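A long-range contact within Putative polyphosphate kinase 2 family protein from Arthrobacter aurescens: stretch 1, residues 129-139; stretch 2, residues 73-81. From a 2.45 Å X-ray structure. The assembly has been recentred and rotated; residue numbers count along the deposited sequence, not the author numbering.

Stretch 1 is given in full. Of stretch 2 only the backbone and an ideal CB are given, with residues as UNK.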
# COMPACT_ATOMS: atom_id res chain seq x y z
N VAL A 129 7.51 3.06 -14.37
CA VAL A 129 8.55 2.17 -13.95
C VAL A 129 9.16 2.59 -12.61
O VAL A 129 9.23 3.77 -12.32
CB VAL A 129 9.62 2.05 -15.02
CG1 VAL A 129 9.01 1.56 -16.30
CG2 VAL A 129 10.36 3.41 -15.28
N PRO A 130 9.55 1.64 -11.77
CA PRO A 130 9.91 2.06 -10.44
C PRO A 130 11.24 2.86 -10.43
O PRO A 130 12.10 2.69 -11.31
CB PRO A 130 10.01 0.78 -9.68
CG PRO A 130 10.46 -0.22 -10.70
CD PRO A 130 9.83 0.21 -11.99
N ALA A 131 11.37 3.75 -9.46
CA ALA A 131 12.59 4.50 -9.28
C ALA A 131 13.60 3.61 -8.51
O ALA A 131 13.22 2.58 -7.93
CB ALA A 131 12.29 5.81 -8.49
N ALA A 132 14.88 4.02 -8.54
CA ALA A 132 15.94 3.44 -7.68
C ALA A 132 15.47 3.13 -6.26
O ALA A 132 14.85 3.94 -5.61
CB ALA A 132 17.15 4.36 -7.61
N GLY A 133 15.75 1.94 -5.80
CA GLY A 133 15.37 1.55 -4.47
C GLY A 133 13.90 1.20 -4.30
O GLY A 133 13.48 0.92 -3.17
N MSE A 134 13.12 1.22 -5.37
CA MSE A 134 11.71 0.97 -5.23
C MSE A 134 11.33 -0.42 -5.72
O MSE A 134 12.04 -1.01 -6.54
CB MSE A 134 10.90 2.00 -5.97
CG MSE A 134 11.18 3.47 -5.59
SE MSE A 134 10.51 3.92 -3.81
CE MSE A 134 8.58 3.96 -4.10
N VAL A 135 10.23 -0.95 -5.17
CA VAL A 135 9.58 -2.15 -5.72
C VAL A 135 8.38 -1.69 -6.47
O VAL A 135 7.46 -1.10 -5.91
CB VAL A 135 9.12 -3.15 -4.64
CG1 VAL A 135 8.29 -4.25 -5.27
CG2 VAL A 135 10.37 -3.73 -3.86
N GLY A 136 8.38 -1.90 -7.75
CA GLY A 136 7.23 -1.52 -8.56
C GLY A 136 6.33 -2.71 -8.78
O GLY A 136 6.82 -3.85 -9.03
N VAL A 137 5.02 -2.49 -8.67
CA VAL A 137 4.06 -3.55 -8.98
C VAL A 137 3.11 -3.09 -10.06
O VAL A 137 2.41 -2.08 -9.90
CB VAL A 137 3.31 -4.06 -7.74
CG1 VAL A 137 2.19 -5.03 -8.18
CG2 VAL A 137 4.29 -4.70 -6.74
N PHE A 138 3.10 -3.86 -11.15
CA PHE A 138 2.17 -3.69 -12.27
C PHE A 138 1.05 -4.77 -12.23
O PHE A 138 1.28 -5.95 -12.58
CB PHE A 138 2.89 -3.80 -13.63
CG PHE A 138 3.72 -2.58 -14.05
CD1 PHE A 138 3.80 -1.42 -13.28
CD2 PHE A 138 4.40 -2.61 -15.26
CE1 PHE A 138 4.59 -0.30 -13.71
CE2 PHE A 138 5.20 -1.54 -15.68
CZ PHE A 138 5.29 -0.38 -14.90
N ASP A 139 -0.12 -4.35 -11.75
CA ASP A 139 -1.36 -5.10 -11.94
C ASP A 139 -1.92 -4.81 -13.36
O ASP A 139 -2.48 -3.75 -13.62
CB ASP A 139 -2.38 -4.77 -10.84
CG ASP A 139 -3.68 -5.56 -10.96
OD1 ASP A 139 -3.86 -6.20 -11.99
OD2 ASP A 139 -4.52 -5.54 -10.02
N UNK A 73 21.61 1.78 -7.55
CA UNK A 73 20.58 1.94 -8.56
C UNK A 73 19.58 0.80 -8.66
O UNK A 73 18.64 0.89 -9.46
CB UNK A 73 21.25 2.13 -9.92
N UNK A 74 19.73 -0.26 -7.89
CA UNK A 74 18.92 -1.42 -8.13
C UNK A 74 17.49 -1.21 -7.69
O UNK A 74 17.22 -0.47 -6.78
CB UNK A 74 19.52 -2.63 -7.42
N UNK A 75 16.56 -1.87 -8.38
CA UNK A 75 15.14 -1.77 -8.08
C UNK A 75 14.48 -3.01 -8.63
O UNK A 75 15.13 -3.83 -9.24
CB UNK A 75 14.52 -0.50 -8.66
N UNK A 76 13.18 -3.14 -8.43
CA UNK A 76 12.49 -4.33 -8.81
C UNK A 76 11.12 -4.02 -9.36
O UNK A 76 10.49 -3.08 -8.96
CB UNK A 76 12.39 -5.28 -7.62
N UNK A 77 10.67 -4.84 -10.29
CA UNK A 77 9.38 -4.66 -10.98
C UNK A 77 8.71 -6.03 -11.13
O UNK A 77 9.20 -6.91 -11.86
CB UNK A 77 9.57 -4.00 -12.35
N UNK A 78 7.60 -6.17 -10.39
CA UNK A 78 6.73 -7.30 -10.47
C UNK A 78 5.61 -6.98 -11.44
O UNK A 78 4.87 -6.00 -11.24
CB UNK A 78 6.19 -7.68 -9.09
N UNK A 79 5.51 -7.81 -12.49
CA UNK A 79 4.42 -7.76 -13.46
C UNK A 79 3.50 -8.95 -13.28
O UNK A 79 3.92 -10.11 -13.48
CB UNK A 79 4.96 -7.72 -14.89
N UNK A 80 2.24 -8.65 -12.99
CA UNK A 80 1.18 -9.67 -12.97
C UNK A 80 0.20 -9.59 -14.13
O UNK A 80 -0.38 -8.55 -14.37
CB UNK A 80 0.40 -9.56 -11.66
N UNK A 81 0.03 -10.70 -14.84
CA UNK A 81 -1.09 -10.86 -15.79
C UNK A 81 -1.88 -12.09 -15.42
O UNK A 81 -1.31 -13.10 -14.95
CB UNK A 81 -0.59 -10.96 -17.23

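Residues 135-139 and 75-81 run side by side as parallel strands. The amides and carbonyls of positions 76, 78 and 80 face stretch 1, so much of the pairing is indifferent to sequence: the N of Gly136 donates to the O of position 76 (2.7 Å), and the N of position 78 donates to the O of Gly136 (2.8 Å). Side chains are chosen by what lies above and below this ladder.

At position 73 the CA-to-CB bond points away, and the ideal CB lies 5.2 Å from Ala132 CB. A phi of -88° permits proline but does not demand it; many residues would fit. The residue is Pro73, which touches stretch 1 mainly through its backbone.

Position 74 also points away, with nothing of stretch 1 within 5.5 Å of its ideal CB. Its backbone matters more, since Gly133 N donates to its O at 3.0 Å. Almost any side chain would do, a long polar one included; Lys74 is found, its NZ hydrogen-bonded elsewhere in the structure.

Position 75 points toward the turn from Ala131 to Met134, its ideal CB 3.3 Å from Met134 O and 3.4 Å from Ala131 O. Carbonyl oxygens crowd here, and Pro130 O is a further acceptor, so a small residue or a long donor that can thread past them would suit. Arg75 does the latter. Its NH2 makes a weak hydrogen bond to Pro130 O (3.4 Å), while its NH1 bonds to the O of Pro73 (2.8 Å), tying the guanidinium to its own stretch as well. Ala132 N lies over one face of that group, 3.1 Å from NH2, but both atoms are donors and no bond forms.

Position 76 shares a sheet face with Val135 and Val137, an apolar surface suited to Leu, Ile, Val or Met. Leu76 places CD2 4.3 Å from Val135 CG1.

Position 77 lies on the other face, paired with Gly136, which leaves space beside the strand. Pro130 CG is 4.2 Å from the ideal CB, and the Phe138 ring lies farther along. A flexible aliphatic chain such as Leu or Met could reach into this space. Leu77, with chi1 t and chi2 p, sets CD1 over the face of the Phe138 ring, 3.7 Å from CD1 to the ring centroid and almost on its normal, a CH-pi contact; the same CD1 is 4.0 Å from Pro130 CD.

Position 78 returns to the valine face, its ideal CB 4.2 Å from Val137 CG2. Any medium aliphatic would serve; Leu78 packs CD2 4.1 Å from Val137 CG2.

Position 79 pairs with Phe138, whose CB is 4.6 Å from the ideal CB. Beta-branched residues suit an extended strand here, and Ile79 brings CG1 4.2 Å from Phe138 CD2.

Position 80 pairs with Asp139, its ideal CB 3.8 Å from Phe138 O; apolar or polar residues seem possible, and its N donates to Phe138 O (2.9 Å) whatever the side chain; Leu80 is found, on the sheet face of Val137 and Asp139. Position 81 points away from stretch 1, leaving the choice open; Gln81 bonds through NE2 elsewhere in the structure.

Stretch 2, residues 73-81: PKRLLLILQ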
# COMPACT_ATOMS: atom_id res chain seq x y z
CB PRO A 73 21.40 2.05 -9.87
CG PRO A 73 22.65 1.32 -9.61
CD PRO A 73 22.92 1.42 -8.14
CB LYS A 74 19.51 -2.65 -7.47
CG LYS A 74 20.84 -3.13 -8.06
CD LYS A 74 21.29 -4.39 -7.31
CE LYS A 74 22.84 -4.60 -7.19
NZ LYS A 74 23.37 -4.46 -5.76
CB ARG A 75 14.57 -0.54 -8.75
CG ARG A 75 14.69 -0.58 -10.26
CD ARG A 75 14.68 0.81 -10.84
NE ARG A 75 16.03 1.32 -10.90
CZ ARG A 75 16.37 2.55 -11.22
NH1 ARG A 75 17.64 2.87 -11.24
NH2 ARG A 75 15.45 3.47 -11.51
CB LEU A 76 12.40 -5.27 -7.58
CG LEU A 76 12.08 -6.75 -7.88
CD1 LEU A 76 12.93 -7.71 -7.12
CD2 LEU A 76 10.67 -7.03 -7.58
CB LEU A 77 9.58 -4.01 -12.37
CG LEU A 77 8.30 -3.74 -13.22
CD1 LEU A 77 7.27 -2.85 -12.48
CD2 LEU A 77 8.54 -3.18 -14.62
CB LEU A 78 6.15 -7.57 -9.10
CG LEU A 78 5.16 -8.73 -8.93
CD1 LEU A 78 5.85 -10.11 -9.17
CD2 LEU A 78 4.56 -8.69 -7.54
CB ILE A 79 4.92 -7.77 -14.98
CG1 ILE A 79 5.83 -6.56 -15.26
CG2 ILE A 79 3.75 -7.70 -15.90
CD1 ILE A 79 6.50 -6.52 -16.61
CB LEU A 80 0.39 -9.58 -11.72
CG LEU A 80 1.25 -9.90 -10.52
CD1 LEU A 80 0.58 -9.24 -9.30
CD2 LEU A 80 1.41 -11.40 -10.37
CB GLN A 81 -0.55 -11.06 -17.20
CG GLN A 81 0.22 -9.86 -17.77
CD GLN A 81 -0.69 -8.79 -18.26
OE1 GLN A 81 -0.31 -7.64 -18.34
NE2 GLN A 81 -1.90 -9.16 -18.57
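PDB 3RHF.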